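PDB 6OHB: guanine deaminase from Escherichia coli, which catalyses the zinc-dependent hydrolytic deamination of guanine to xanthine and ammonia, the single step that opens guanine degradation in purine metabolism. Local coordinates for residues 80-85 with 273-278; 170-175 with 250-255; 210-215 with 245-250; 234-239 with 260-265. All coordinates share one frame; numbering follows the deposited sequence.

Interaction 1: 80-85 with 273-278. With ZN (zinc ion), chain E.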
loop_
_atom_site.group_PDB
_atom_site.type_symbol
_atom_site.label_atom_id
_atom_site.label_comp_id
_atom_site.label_asym_id
_atom_site.label_seq_id
_atom_site.Cartn_x
_atom_site.Cartn_y
_atom_site.Cartn_z
ATOM N N ASP A 80 -2.772 -11.826 -13.573
ATOM C CA ASP A 80 -1.719 -11.905 -12.565
ATOM C C ASP A 80 -0.652 -12.879 -13.058
ATOM O O ASP A 80 -0.876 -14.093 -13.069
ATOM C CB ASP A 80 -2.313 -12.370 -11.235
ATOM C CG ASP A 80 -1.387 -12.129 -10.055
ATOM O OD1 ASP A 80 -0.149 -12.089 -10.243
ATOM O OD2 ASP A 80 -1.911 -11.990 -8.929
ATOM N N THR A 81 0.523 -12.360 -13.417
ATOM C CA THR A 81 1.501 -13.171 -14.137
ATOM C C THR A 81 2.510 -13.901 -13.248
ATOM O O THR A 81 3.375 -14.598 -13.789
ATOM C CB THR A 81 2.261 -12.312 -15.155
ATOM O OG1 THR A 81 2.967 -11.260 -14.482
ATOM C CG2 THR A 81 1.300 -11.719 -16.186
ATOM N N HIS A 82 2.418 -13.796 -11.921
ATOM C CA HIS A 82 3.262 -14.612 -11.039
ATOM C C HIS A 82 2.650 -14.610 -9.644
ATOM O O HIS A 82 2.620 -13.567 -8.982
ATOM C CB HIS A 82 4.704 -14.104 -11.005
ATOM C CG HIS A 82 5.602 -14.890 -10.097
ATOM N ND1 HIS A 82 6.030 -16.167 -10.391
ATOM C CD2 HIS A 82 6.147 -14.581 -8.896
ATOM C CE1 HIS A 82 6.803 -16.608 -9.414
ATOM N NE2 HIS A 82 6.891 -15.664 -8.495
ATOM N N ILE A 83 2.178 -15.769 -9.200
ATOM C CA ILE A 83 1.586 -15.906 -7.875
ATOM C C ILE A 83 1.803 -17.342 -7.412
ATOM O O ILE A 83 1.768 -18.277 -8.217
ATOM C CB ILE A 83 0.095 -15.493 -7.892
ATOM C CG1 ILE A 83 -0.518 -15.593 -6.494
ATOM C CG2 ILE A 83 -0.692 -16.302 -8.924
ATOM C CD1 ILE A 83 -1.907 -14.987 -6.395
ATOM N N HIS A 84 2.068 -17.508 -6.117
ATOM C CA HIS A 84 2.332 -18.812 -5.511
ATOM C C HIS A 84 1.065 -19.275 -4.780
ATOM O O HIS A 84 0.654 -18.660 -3.792
ATOM C CB HIS A 84 3.535 -18.740 -4.559
ATOM C CG HIS A 84 4.852 -18.411 -5.215
ATOM N ND1 HIS A 84 5.837 -19.355 -5.426
ATOM C CD2 HIS A 84 5.376 -17.234 -5.631
ATOM C CE1 HIS A 84 6.891 -18.782 -5.979
ATOM N NE2 HIS A 84 6.633 -17.498 -6.122
ATOM N N TYR A 85 0.434 -20.343 -5.287
ATOM C CA TYR A 85 -0.760 -20.902 -4.647
ATOM C C TYR A 85 -0.555 -21.341 -3.195
ATOM O O TYR A 85 -1.383 -20.971 -2.343
ATOM C CB TYR A 85 -1.298 -22.043 -5.527
ATOM C CG TYR A 85 -1.888 -23.253 -4.820
ATOM C CD1 TYR A 85 -3.027 -23.147 -4.023
ATOM C CD2 TYR A 85 -1.323 -24.516 -4.985
ATOM C CE1 TYR A 85 -3.566 -24.255 -3.390
ATOM C CE2 TYR A 85 -1.860 -25.633 -4.358
ATOM C CZ TYR A 85 -2.979 -25.496 -3.563
ATOM O OH TYR A 85 -3.510 -26.606 -2.938
ATOM N N VAL A 273 8.092 -17.224 -18.985
ATOM C CA VAL A 273 7.898 -16.075 -18.109
ATOM C C VAL A 273 8.876 -16.174 -16.947
ATOM O O VAL A 273 8.890 -17.173 -16.208
ATOM C CB VAL A 273 6.450 -15.976 -17.593
ATOM C CG1 VAL A 273 6.292 -14.748 -16.701
ATOM C CG2 VAL A 273 5.474 -15.916 -18.759
ATOM N N PHE A 274 9.656 -15.113 -16.766
ATOM C CA PHE A 274 10.688 -15.037 -15.745
ATOM C C PHE A 274 10.278 -13.978 -14.732
ATOM O O PHE A 274 10.133 -12.799 -15.077
ATOM C CB PHE A 274 12.045 -14.717 -16.374
ATOM C CG PHE A 274 12.493 -15.744 -17.378
ATOM C CD1 PHE A 274 13.100 -16.918 -16.963
ATOM C CD2 PHE A 274 12.286 -15.547 -18.737
ATOM C CE1 PHE A 274 13.502 -17.875 -17.877
ATOM C CE2 PHE A 274 12.684 -16.498 -19.659
ATOM C CZ PHE A 274 13.294 -17.665 -19.229
ATOM N N ALA A 275 10.090 -14.407 -13.492
ATOM C CA ALA A 275 9.655 -13.528 -12.421
ATOM C C ALA A 275 10.815 -12.695 -11.893
ATOM O O ALA A 275 11.949 -13.179 -11.790
ATOM C CB ALA A 275 9.042 -14.343 -11.283
ATOM N N HIS A 276 10.511 -11.422 -11.611
ATOM C CA HIS A 276 11.339 -10.442 -10.907
ATOM C C HIS A 276 12.272 -9.702 -11.858
ATOM O O HIS A 276 11.982 -8.559 -12.225
ATOM C CB HIS A 276 12.107 -11.096 -9.755
ATOM C CG HIS A 276 11.214 -11.748 -8.747
ATOM N ND1 HIS A 276 10.322 -11.037 -7.973
ATOM C CD2 HIS A 276 11.064 -13.048 -8.396
ATOM C CE1 HIS A 276 9.665 -11.869 -7.184
ATOM N NE2 HIS A 276 10.096 -13.096 -7.420
ATOM N N CYS A 277 13.379 -10.329 -12.269
ATOM C CA CYS A 277 14.289 -9.726 -13.248
ATOM C C CYS A 277 14.754 -8.344 -12.797
ATOM O O CYS A 277 14.758 -7.384 -13.573
ATOM C CB CYS A 277 13.637 -9.644 -14.630
ATOM S SG CYS A 277 13.259 -11.250 -15.348
ATOM N N VAL A 278 15.141 -8.244 -11.524
ATOM C CA VAL A 278 15.495 -6.954 -10.941
ATOM C C VAL A 278 16.926 -6.551 -11.288
ATOM O O VAL A 278 17.209 -5.362 -11.482
ATOM C CB VAL A 278 15.283 -7.006 -9.415
ATOM C CG1 VAL A 278 15.637 -5.679 -8.766
ATOM C CG2 VAL A 278 13.848 -7.412 -9.097
HETATM ZN ZN ZN E . 7.667 -16.003 -6.674
#

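Interaction 2: 170-175 with 250-255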
loop_
_atom_site.group_PDB
_atom_site.type_symbol
_atom_site.label_atom_id
_atom_site.label_comp_id
_atom_site.label_asym_id
_atom_site.label_seq_id
_atom_site.Cartn_x
_atom_site.Cartn_y
_atom_site.Cartn_z
ATOM N N MET A 170 12.052 -29.194 -8.216
ATOM C CA MET A 170 13.185 -28.836 -7.360
ATOM C C MET A 170 13.737 -30.098 -6.709
ATOM O O MET A 170 13.026 -30.762 -5.946
ATOM C CB MET A 170 12.771 -27.807 -6.304
ATOM C CG MET A 170 11.451 -28.108 -5.610
ATOM S SD MET A 170 11.024 -26.894 -4.344
ATOM C CE MET A 170 12.615 -26.647 -3.572
ATOM N N ASP A 171 15.002 -30.427 -6.994
ATOM C CA ASP A 171 15.593 -31.669 -6.500
ATOM C C ASP A 171 16.831 -31.468 -5.628
ATOM O O ASP A 171 17.457 -32.461 -5.239
ATOM C CB ASP A 171 15.923 -32.609 -7.668
ATOM C CG ASP A 171 17.040 -32.088 -8.558
ATOM O OD1 ASP A 171 17.351 -30.880 -8.497
ATOM O OD2 ASP A 171 17.603 -32.895 -9.330
ATOM N N ARG A 172 17.206 -30.230 -5.308
ATOM C CA ARG A 172 18.383 -30.010 -4.477
ATOM C C ARG A 172 18.259 -28.689 -3.727
ATOM O O ARG A 172 17.417 -27.846 -4.048
ATOM C CB ARG A 172 19.669 -30.034 -5.315
ATOM C CG ARG A 172 19.892 -28.793 -6.155
ATOM C CD ARG A 172 21.161 -28.916 -6.979
ATOM N NE ARG A 172 21.371 -27.755 -7.837
ATOM C CZ ARG A 172 22.391 -27.622 -8.681
ATOM N NH1 ARG A 172 23.302 -28.580 -8.783
ATOM N NH2 ARG A 172 22.500 -26.530 -9.424
ATOM N N ASN A 173 19.104 -28.539 -2.699
ATOM C CA ASN A 173 19.262 -27.286 -1.952
ATOM C C ASN A 173 17.963 -26.851 -1.278
ATOM O O ASN A 173 17.602 -25.672 -1.284
ATOM C CB ASN A 173 19.808 -26.173 -2.848
ATOM C CG ASN A 173 21.264 -26.373 -3.200
ATOM O OD1 ASN A 173 22.042 -26.878 -2.389
ATOM N ND2 ASN A 173 21.643 -25.985 -4.410
ATOM N N ALA A 174 17.271 -27.802 -0.666
ATOM C CA ALA A 174 16.050 -27.518 0.072
ATOM C C ALA A 174 15.757 -28.707 0.971
ATOM O O ALA A 174 16.263 -29.807 0.724
ATOM C CB ALA A 174 14.871 -27.252 -0.880
ATOM N N PRO A 175 14.972 -28.514 2.035
ATOM C CA PRO A 175 14.670 -29.630 2.939
ATOM C C PRO A 175 14.117 -30.832 2.186
ATOM O O PRO A 175 13.461 -30.697 1.150
ATOM C CB PRO A 175 13.633 -29.038 3.897
ATOM C CG PRO A 175 13.951 -27.590 3.928
ATOM C CD PRO A 175 14.436 -27.238 2.544
ATOM N N SER A 250 27.759 -19.679 -8.709
ATOM C CA SER A 250 28.532 -20.810 -8.174
ATOM C C SER A 250 28.025 -22.149 -8.710
ATOM O O SER A 250 28.813 -23.065 -8.990
ATOM C CB SER A 250 28.512 -20.862 -6.620
ATOM O OG SER A 250 29.283 -19.922 -5.859
ATOM N N LEU A 251 26.726 -22.297 -8.847
ATOM C CA LEU A 251 26.279 -23.644 -9.130
ATOM C C LEU A 251 26.389 -24.007 -10.603
ATOM O O LEU A 251 26.465 -25.201 -10.934
ATOM C CB LEU A 251 24.850 -23.827 -8.623
ATOM C CG LEU A 251 24.814 -23.991 -7.097
ATOM C CD1 LEU A 251 23.416 -23.730 -6.590
ATOM C CD2 LEU A 251 25.278 -25.375 -6.676
ATOM N N TYR A 252 26.475 -23.014 -11.485
ATOM C CA TYR A 252 26.656 -23.228 -12.917
ATOM C C TYR A 252 27.792 -22.339 -13.412
ATOM O O TYR A 252 27.561 -21.337 -14.103
ATOM C CB TYR A 252 25.350 -22.938 -13.650
ATOM C CG TYR A 252 24.268 -23.957 -13.358
ATOM C CD1 TYR A 252 24.236 -25.170 -14.030
ATOM C CD2 TYR A 252 23.279 -23.706 -12.409
ATOM C CE1 TYR A 252 23.255 -26.104 -13.774
ATOM C CE2 TYR A 252 22.289 -24.640 -12.146
ATOM C CZ TYR A 252 22.284 -25.837 -12.832
ATOM O OH TYR A 252 21.303 -26.767 -12.573
ATOM N N PRO A 253 29.042 -22.668 -13.064
ATOM C CA PRO A 253 30.159 -21.776 -13.422
ATOM C C PRO A 253 30.452 -21.730 -14.914
ATOM O O PRO A 253 31.105 -20.780 -15.367
ATOM C CB PRO A 253 31.341 -22.359 -12.637
ATOM C CG PRO A 253 30.997 -23.802 -12.463
ATOM C CD PRO A 253 29.499 -23.868 -12.337
ATOM N N ASP A 254 29.995 -22.709 -15.694
ATOM C CA ASP A 254 30.303 -22.764 -17.117
ATOM C C ASP A 254 29.272 -22.062 -17.992
ATOM O O ASP A 254 29.416 -22.076 -19.218
ATOM C CB ASP A 254 30.449 -24.218 -17.570
ATOM C CG ASP A 254 31.671 -24.890 -16.976
ATOM O OD1 ASP A 254 32.707 -24.208 -16.820
ATOM O OD2 ASP A 254 31.598 -26.101 -16.672
ATOM N N HIS A 255 28.250 -21.448 -17.406
ATOM C CA HIS A 255 27.273 -20.676 -18.159
ATOM C C HIS A 255 27.559 -19.186 -17.989
ATOM O O HIS A 255 28.157 -18.763 -16.996
ATOM C CB HIS A 255 25.849 -21.001 -17.698
ATOM C CG HIS A 255 25.422 -22.408 -17.994
ATOM N ND1 HIS A 255 25.685 -23.460 -17.143
ATOM C CD2 HIS A 255 24.739 -22.934 -19.040
ATOM C CE1 HIS A 255 25.188 -24.574 -17.653
ATOM N NE2 HIS A 255 24.608 -24.282 -18.803
#

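Interaction 3: 210-215 with 245-250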
loop_
_atom_site.group_PDB
_atom_site.type_symbol
_atom_site.label_atom_id
_atom_site.label_comp_id
_atom_site.label_asym_id
_atom_site.label_seq_id
_atom_site.Cartn_x
_atom_site.Cartn_y
_atom_site.Cartn_z
ATOM N N PHE A 210 13.748 -22.303 -9.340
ATOM C CA PHE A 210 14.817 -21.541 -9.971
ATOM C C PHE A 210 16.024 -22.462 -10.123
ATOM O O PHE A 210 16.001 -23.624 -9.701
ATOM C CB PHE A 210 15.166 -20.266 -9.187
ATOM C CG PHE A 210 15.376 -20.478 -7.704
ATOM C CD1 PHE A 210 14.713 -19.690 -6.780
ATOM C CD2 PHE A 210 16.237 -21.452 -7.239
ATOM C CE1 PHE A 210 14.904 -19.873 -5.424
ATOM C CE2 PHE A 210 16.433 -21.637 -5.884
ATOM C CZ PHE A 210 15.765 -20.850 -4.977
ATOM N N ALA A 211 17.077 -21.935 -10.741
ATOM C CA ALA A 211 18.257 -22.751 -11.016
ATOM C C ALA A 211 18.948 -23.278 -9.759
ATOM O O ALA A 211 19.389 -24.440 -9.782
ATOM C CB ALA A 211 19.238 -21.957 -11.890
ATOM N N PRO A 212 19.084 -22.516 -8.662
ATOM C CA PRO A 212 19.733 -23.086 -7.466
ATOM C C PRO A 212 19.151 -24.409 -6.996
ATOM O O PRO A 212 19.914 -25.283 -6.568
ATOM C CB PRO A 212 19.536 -21.986 -6.418
ATOM C CG PRO A 212 19.578 -20.732 -7.204
ATOM C CD PRO A 212 18.960 -21.048 -8.551
ATOM N N THR A 213 17.837 -24.600 -7.078
ATOM C CA THR A 213 17.218 -25.798 -6.531
ATOM C C THR A 213 16.968 -26.864 -7.590
ATOM O O THR A 213 16.216 -27.810 -7.340
ATOM C CB THR A 213 15.906 -25.456 -5.819
ATOM O OG1 THR A 213 15.123 -24.570 -6.632
ATOM C CG2 THR A 213 16.174 -24.813 -4.462
ATOM N N SER A 214 17.606 -26.759 -8.750
ATOM C CA SER A 214 17.474 -27.787 -9.772
ATOM C C SER A 214 18.849 -28.229 -10.241
ATOM O O SER A 214 19.660 -27.402 -10.672
ATOM C CB SER A 214 16.644 -27.269 -10.954
ATOM O OG SER A 214 15.278 -27.141 -10.586
ATOM N N SER A 215 19.090 -29.534 -10.181
ATOM C CA SER A 215 20.322 -30.121 -10.677
ATOM C C SER A 215 20.389 -29.992 -12.199
ATOM O O SER A 215 19.377 -29.731 -12.855
ATOM C CB SER A 215 20.397 -31.588 -10.268
ATOM O OG SER A 215 19.383 -32.335 -10.918
ATOM N N ILE A 245 21.871 -14.362 -7.514
ATOM C CA ILE A 245 22.668 -14.359 -8.739
ATOM C C ILE A 245 24.051 -14.950 -8.485
ATOM O O ILE A 245 24.569 -15.733 -9.294
ATOM C CB ILE A 245 22.758 -12.930 -9.308
ATOM C CG1 ILE A 245 21.375 -12.437 -9.738
ATOM C CG2 ILE A 245 23.736 -12.868 -10.472
ATOM C CD1 ILE A 245 21.358 -10.994 -10.169
ATOM N N ALA A 246 24.677 -14.580 -7.360
ATOM C CA ALA A 246 25.984 -15.141 -7.020
ATOM C C ALA A 246 25.897 -16.642 -6.756
ATOM O O ALA A 246 26.797 -17.404 -7.135
ATOM C CB ALA A 246 26.565 -14.412 -5.807
ATOM N N TRP A 247 24.823 -17.084 -6.102
ATOM C CA TRP A 247 24.606 -18.512 -5.895
ATOM C C TRP A 247 24.510 -19.251 -7.225
ATOM O O TRP A 247 25.061 -20.350 -7.381
ATOM C CB TRP A 247 23.340 -18.716 -5.062
ATOM C CG TRP A 247 23.194 -20.076 -4.448
ATOM C CD1 TRP A 247 24.151 -21.045 -4.356
ATOM C CD2 TRP A 247 22.019 -20.613 -3.827
ATOM N NE1 TRP A 247 23.642 -22.154 -3.721
ATOM C CE2 TRP A 247 22.335 -21.914 -3.387
ATOM C CE3 TRP A 247 20.728 -20.121 -3.603
ATOM C CZ2 TRP A 247 21.408 -22.730 -2.737
ATOM C CZ3 TRP A 247 19.809 -20.932 -2.957
ATOM C CH2 TRP A 247 20.153 -22.222 -2.532
ATOM N N VAL A 248 23.801 -18.665 -8.195
ATOM C CA VAL A 248 23.675 -19.289 -9.509
ATOM C C VAL A 248 25.030 -19.344 -10.191
ATOM O O VAL A 248 25.418 -20.367 -10.767
ATOM C CB VAL A 248 22.638 -18.543 -10.368
ATOM C CG1 VAL A 248 22.654 -19.067 -11.798
ATOM C CG2 VAL A 248 21.265 -18.688 -9.753
ATOM N N LYS A 249 25.774 -18.243 -10.134
ATOM C CA LYS A 249 27.124 -18.280 -10.675
ATOM C C LYS A 249 27.977 -19.362 -9.991
ATOM O O LYS A 249 28.890 -19.903 -10.616
ATOM C CB LYS A 249 27.769 -16.893 -10.587
ATOM N N SER A 250 27.759 -19.679 -8.709
ATOM C CA SER A 250 28.532 -20.810 -8.174
ATOM C C SER A 250 28.025 -22.149 -8.710
ATOM O O SER A 250 28.813 -23.065 -8.990
ATOM C CB SER A 250 28.512 -20.862 -6.620
ATOM O OG SER A 250 29.283 -19.922 -5.859
#

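Interaction 4: 234-239 with 260-265. With ZN (zinc ion), chain E.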
loop_
_atom_site.group_PDB
_atom_site.type_symbol
_atom_site.label_atom_id
_atom_site.label_comp_id
_atom_site.label_asym_id
_atom_site.label_seq_id
_atom_site.Cartn_x
_atom_site.Cartn_y
_atom_site.Cartn_z
ATOM N N VAL A 234 6.489 -22.020 -19.816
ATOM C CA VAL A 234 7.648 -22.135 -18.941
ATOM C C VAL A 234 7.567 -20.988 -17.945
ATOM O O VAL A 234 7.256 -19.856 -18.325
ATOM C CB VAL A 234 8.973 -22.087 -19.730
ATOM C CG1 VAL A 234 10.160 -22.071 -18.782
ATOM C CG2 VAL A 234 9.059 -23.260 -20.705
ATOM N N HIS A 235 7.842 -21.274 -16.677
ATOM C CA HIS A 235 7.633 -20.284 -15.626
ATOM C C HIS A 235 8.692 -20.474 -14.551
ATOM O O HIS A 235 8.736 -21.534 -13.919
ATOM C CB HIS A 235 6.229 -20.437 -15.037
ATOM C CG HIS A 235 5.866 -19.378 -14.048
ATOM N ND1 HIS A 235 4.878 -19.550 -13.102
ATOM C CD2 HIS A 235 6.353 -18.128 -13.862
ATOM C CE1 HIS A 235 4.771 -18.451 -12.379
ATOM N NE2 HIS A 235 5.656 -17.574 -12.819
ATOM N N THR A 236 9.525 -19.459 -14.318
ATOM C CA THR A 236 10.529 -19.600 -13.267
ATOM C C THR A 236 10.928 -18.229 -12.738
ATOM O O THR A 236 10.525 -17.202 -13.279
ATOM C CB THR A 236 11.752 -20.379 -13.784
ATOM O OG1 THR A 236 12.598 -20.730 -12.684
ATOM C CG2 THR A 236 12.541 -19.550 -14.794
ATOM N N HIS A 237 11.735 -18.222 -11.673
ATOM C CA HIS A 237 12.263 -16.990 -11.091
ATOM C C HIS A 237 13.621 -16.659 -11.723
ATOM O O HIS A 237 14.375 -17.559 -12.103
ATOM C CB HIS A 237 12.410 -17.124 -9.567
ATOM C CG HIS A 237 11.111 -17.175 -8.805
ATOM N ND1 HIS A 237 10.444 -18.353 -8.533
ATOM C CD2 HIS A 237 10.397 -16.194 -8.199
ATOM C CE1 HIS A 237 9.364 -18.092 -7.816
ATOM N NE2 HIS A 237 9.309 -16.788 -7.603
ATOM N N LEU A 238 13.938 -15.360 -11.840
ATOM C CA LEU A 238 15.190 -14.963 -12.485
ATOM C C LEU A 238 15.702 -13.633 -11.943
ATOM O O LEU A 238 14.982 -12.633 -11.998
ATOM C CB LEU A 238 15.014 -14.863 -14.010
ATOM C CG LEU A 238 16.205 -14.379 -14.851
ATOM C CD1 LEU A 238 17.303 -15.429 -14.867
ATOM C CD2 LEU A 238 15.754 -14.054 -16.270
ATOM N N CYS A 239 16.951 -13.628 -11.470
ATOM C CA CYS A 239 17.659 -12.441 -10.979
ATOM C C CYS A 239 16.775 -11.544 -10.110
ATOM O O CYS A 239 16.614 -10.347 -10.353
ATOM C CB CYS A 239 18.267 -11.643 -12.136
ATOM S SG CYS A 239 19.153 -12.619 -13.366
ATOM N N ASP A 260 21.450 -17.328 -18.929
ATOM C CA ASP A 260 22.031 -18.259 -19.887
ATOM C C ASP A 260 21.889 -19.709 -19.450
ATOM O O ASP A 260 21.890 -20.599 -20.305
ATOM C CB ASP A 260 23.502 -17.932 -20.132
ATOM C CG ASP A 260 24.089 -18.741 -21.276
ATOM O OD1 ASP A 260 23.835 -18.386 -22.448
ATOM O OD2 ASP A 260 24.799 -19.735 -21.001
ATOM N N VAL A 261 21.738 -19.969 -18.151
ATOM C CA VAL A 261 21.447 -21.332 -17.710
ATOM C C VAL A 261 20.115 -21.794 -18.287
ATOM O O VAL A 261 20.002 -22.905 -18.816
ATOM C CB VAL A 261 21.455 -21.420 -16.175
ATOM C CG1 VAL A 261 21.260 -22.867 -15.735
ATOM C CG2 VAL A 261 22.744 -20.842 -15.617
ATOM N N TYR A 262 19.089 -20.941 -18.199
ATOM C CA TYR A 262 17.789 -21.290 -18.762
ATOM C C TYR A 262 17.852 -21.354 -20.280
ATOM O O TYR A 262 17.245 -22.237 -20.896
ATOM C CB TYR A 262 16.736 -20.269 -18.334
ATOM C CG TYR A 262 16.489 -20.196 -16.850
ATOM C CD1 TYR A 262 16.217 -21.341 -16.110
ATOM C CD2 TYR A 262 16.525 -18.978 -16.189
ATOM C CE1 TYR A 262 15.992 -21.270 -14.745
ATOM C CE2 TYR A 262 16.301 -18.895 -14.828
ATOM C CZ TYR A 262 16.035 -20.041 -14.111
ATOM O OH TYR A 262 15.812 -19.949 -12.757
ATOM N N HIS A 263 18.608 -20.439 -20.892
ATOM C CA HIS A 263 18.679 -20.366 -22.349
ATOM C C HIS A 263 19.339 -21.605 -22.945
ATOM O O HIS A 263 18.864 -22.137 -23.955
ATOM C CB HIS A 263 19.425 -19.099 -22.769
ATOM C CG HIS A 263 19.519 -18.908 -24.251
ATOM N ND1 HIS A 263 18.419 -18.653 -25.041
ATOM C CD2 HIS A 263 20.585 -18.923 -25.087
ATOM C CE1 HIS A 263 18.802 -18.525 -26.299
ATOM N NE2 HIS A 263 20.112 -18.684 -26.353
ATOM N N GLN A 264 20.443 -22.070 -22.345
ATOM C CA GLN A 264 21.141 -23.237 -22.882
ATOM C C GLN A 264 20.302 -24.500 -22.750
ATOM O O GLN A 264 20.451 -25.426 -23.555
ATOM C CB GLN A 264 22.491 -23.428 -22.185
ATOM C CG GLN A 264 23.525 -22.342 -22.477
ATOM C CD GLN A 264 23.682 -22.039 -23.959
ATOM O OE1 GLN A 264 23.745 -22.944 -24.793
ATOM N NE2 GLN A 264 23.752 -20.753 -24.291
ATOM N N TYR A 265 19.429 -24.567 -21.745
ATOM C CA TYR A 265 18.486 -25.666 -21.615
ATOM C C TYR A 265 17.189 -25.415 -22.384
ATOM O O TYR A 265 16.169 -26.045 -22.081
ATOM C CB TYR A 265 18.188 -25.935 -20.138
ATOM C CG TYR A 265 19.308 -26.646 -19.408
ATOM C CD1 TYR A 265 19.589 -27.985 -19.658
ATOM C CD2 TYR A 265 20.086 -25.976 -18.473
ATOM C CE1 TYR A 265 20.613 -28.636 -18.996
ATOM C CE2 TYR A 265 21.116 -26.619 -17.806
ATOM C CZ TYR A 265 21.375 -27.948 -18.070
ATOM O OH TYR A 265 22.398 -28.586 -17.403
HETATM ZN ZN ZN E . 7.667 -16.003 -6.674
#

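Interaction 1: 80-85 with 273-278
A275 and H82 make the main apolar contact, a CH-pi interaction in which the methyl CB of A275 sits 3.5 Å from the centroid of the H82 ring, 4° off its normal. Alanine suits the place, being small enough to sit over the ring while also packing on H237. A looser van der Waals touch brings CG1 of V273 to 4.1 Å from the backbone O of T81. Metal coordination comes next: NE2 of H82 binds the zinc ion at 2.0 Å and NE2 of H84 at 1.9 Å, with H237 and D327 completing the protein ligands. H82 reaches the metal with CG anti to the backbone N (chi1 179°), while its ND1 is hydrogen-bonded to H235, which fixes the rotation of the ring. The third kind is aromatic: the rings of H82 and H276 meet obliquely, their planes 74° apart, and NE2 of H276 stays 3.9 Å from the zinc ion, too far to coordinate it. The paired histidines are the HxH motif at the end of the first barrel strand in amidohydrolases; gripped at both nitrogens and backed by a methyl, the H82 ring has little freedom to turn.

Interaction 2: 170-175 with 250-255
The two backbones stay apart, N173 and L251 coming nearest with their CA atoms 10.7 Å from each other, as a loop without regular structure faces the end of helix 242-251 and the type I turn from Y252 to H255; side chains must therefore bridge the gap. R172 is long enough: its chain, extended from CG to NE, brings the guanidinium up to L251 and Y252. CD2 of L251 lies over one face of that group, toward its rim, while CB of L251 is 3.7 Å from NH2 of R172. CE2 of Y252 comes to 3.3 Å from NH2 of R172 at the guanidinium edge, near its plane, with the two flat groups tilted 50° apart. NH2 of R172 also passes 3.4 Å from OH of Y252, but the angle is too poor for a hydrogen bond. N173 approaches L251 from the opposite direction, its ND2 3.6 Å from CD1 of L251. The polar ends are paid for by the neighbouring loop: NE of R172 and ND2 of N173 both bond to the carbonyl O of P212, and the hydroxyl of Y252 bonds to the backbone carbonyl O of S214. Thus leucine supplies carbon alone, whereas tyrosine adds a hydroxyl, and all three polar side chains find hydrogen bonds in a third loop.

Interaction 3: 210-215 with 245-250
P212 is the bump of this contact, and the hollow that takes it is formed by W247 and V248, neighbours on helix 242-251. One edge of the pyrrolidine goes to each. CB of P212 lies over a face of the indole, 3.6 Å from the centroid of its six-membered ring and 14° off the normal, a CH-pi contact displaced toward the rim. On the other side of the hollow, CD of P212 meets CG2 of V248 at 3.5 Å, and CG of P212 touches both walls. W247 carries its CG anti to the backbone N (chi1 -164°), which lays the flat indole across the proline. The same CG2 of V248 has CB of A211 at 4.4 Å, a looser fit. Proline suits the place because its ring is compact and rigid, valine because a single branch fills the corner beside it. With an alanine in place of W247 the indole over CB of P212 is gone, and a gap would probably open between loop and helix. The CA atoms of P212 and V248 are 5.8 Å apart, and Y258 packs on both residues from helix 258-264. The arrangement belongs to the TIM-barrel fold of the amidohydrolases: the loop following strand 203-208, which holds the probable substrate-binding residue F210, packs against the helix that follows the next strand, 233-238.

Interaction 4: 234-239 with 260-265
Y262, its CG anti to the carbonyl carbon (chi1 -63°), sends its ring from helix 260-264 toward strand 234-238, and three consecutive strand residues receive it in different ways. T236 comes from the opposite direction and sets its methyl CG2 over one ring face, 3.8 Å from the centroid and toward the rim. L238 slides past the ring and meets its edge in plane, with CD1 3.6 Å from CE2 of Y262. Between them the phenol donates a hydrogen bond, OH of Y262 to O of H237 at 2.9 Å, almost in line with the carbonyl (170°). OG1 of T236 turns to the backbone oxygens of P208 and R209. A phenylalanine in place of Y262 would probably leave the buried carbonyl of H237 without its donor. H237 itself points away from the helix, and its NE2 binds the zinc ion at 2.0 Å. The strand and helix run at 150°, their axes 10.8 Å apart, a helix-on-strand layer of the TIM barrel, here backing a metal-binding strand of the amidohydrolase active site.

How the interactions relate
Interaction 1 lies deepest, near the centre of the chain, and interactions 1 and 4 share the zinc ion: H82 and H84 come from one strand, H237 from another, and strands 233-238 and 272-274 are neighbours in the barrel. Coordination and ring packing dominate the first, whereas the fourth adds an outer helix held to the strand by a hydrogen bond. Interactions 2 and 3 sit farther out, use the same helix 242-251 and share S250. Interaction 3 is buried and purely apolar; interaction 2 is partly buried, with polar ends that turn to the 210-215 loop. That loop also meets interaction 4, where A211 gives Y262 a weak hydrogen bond.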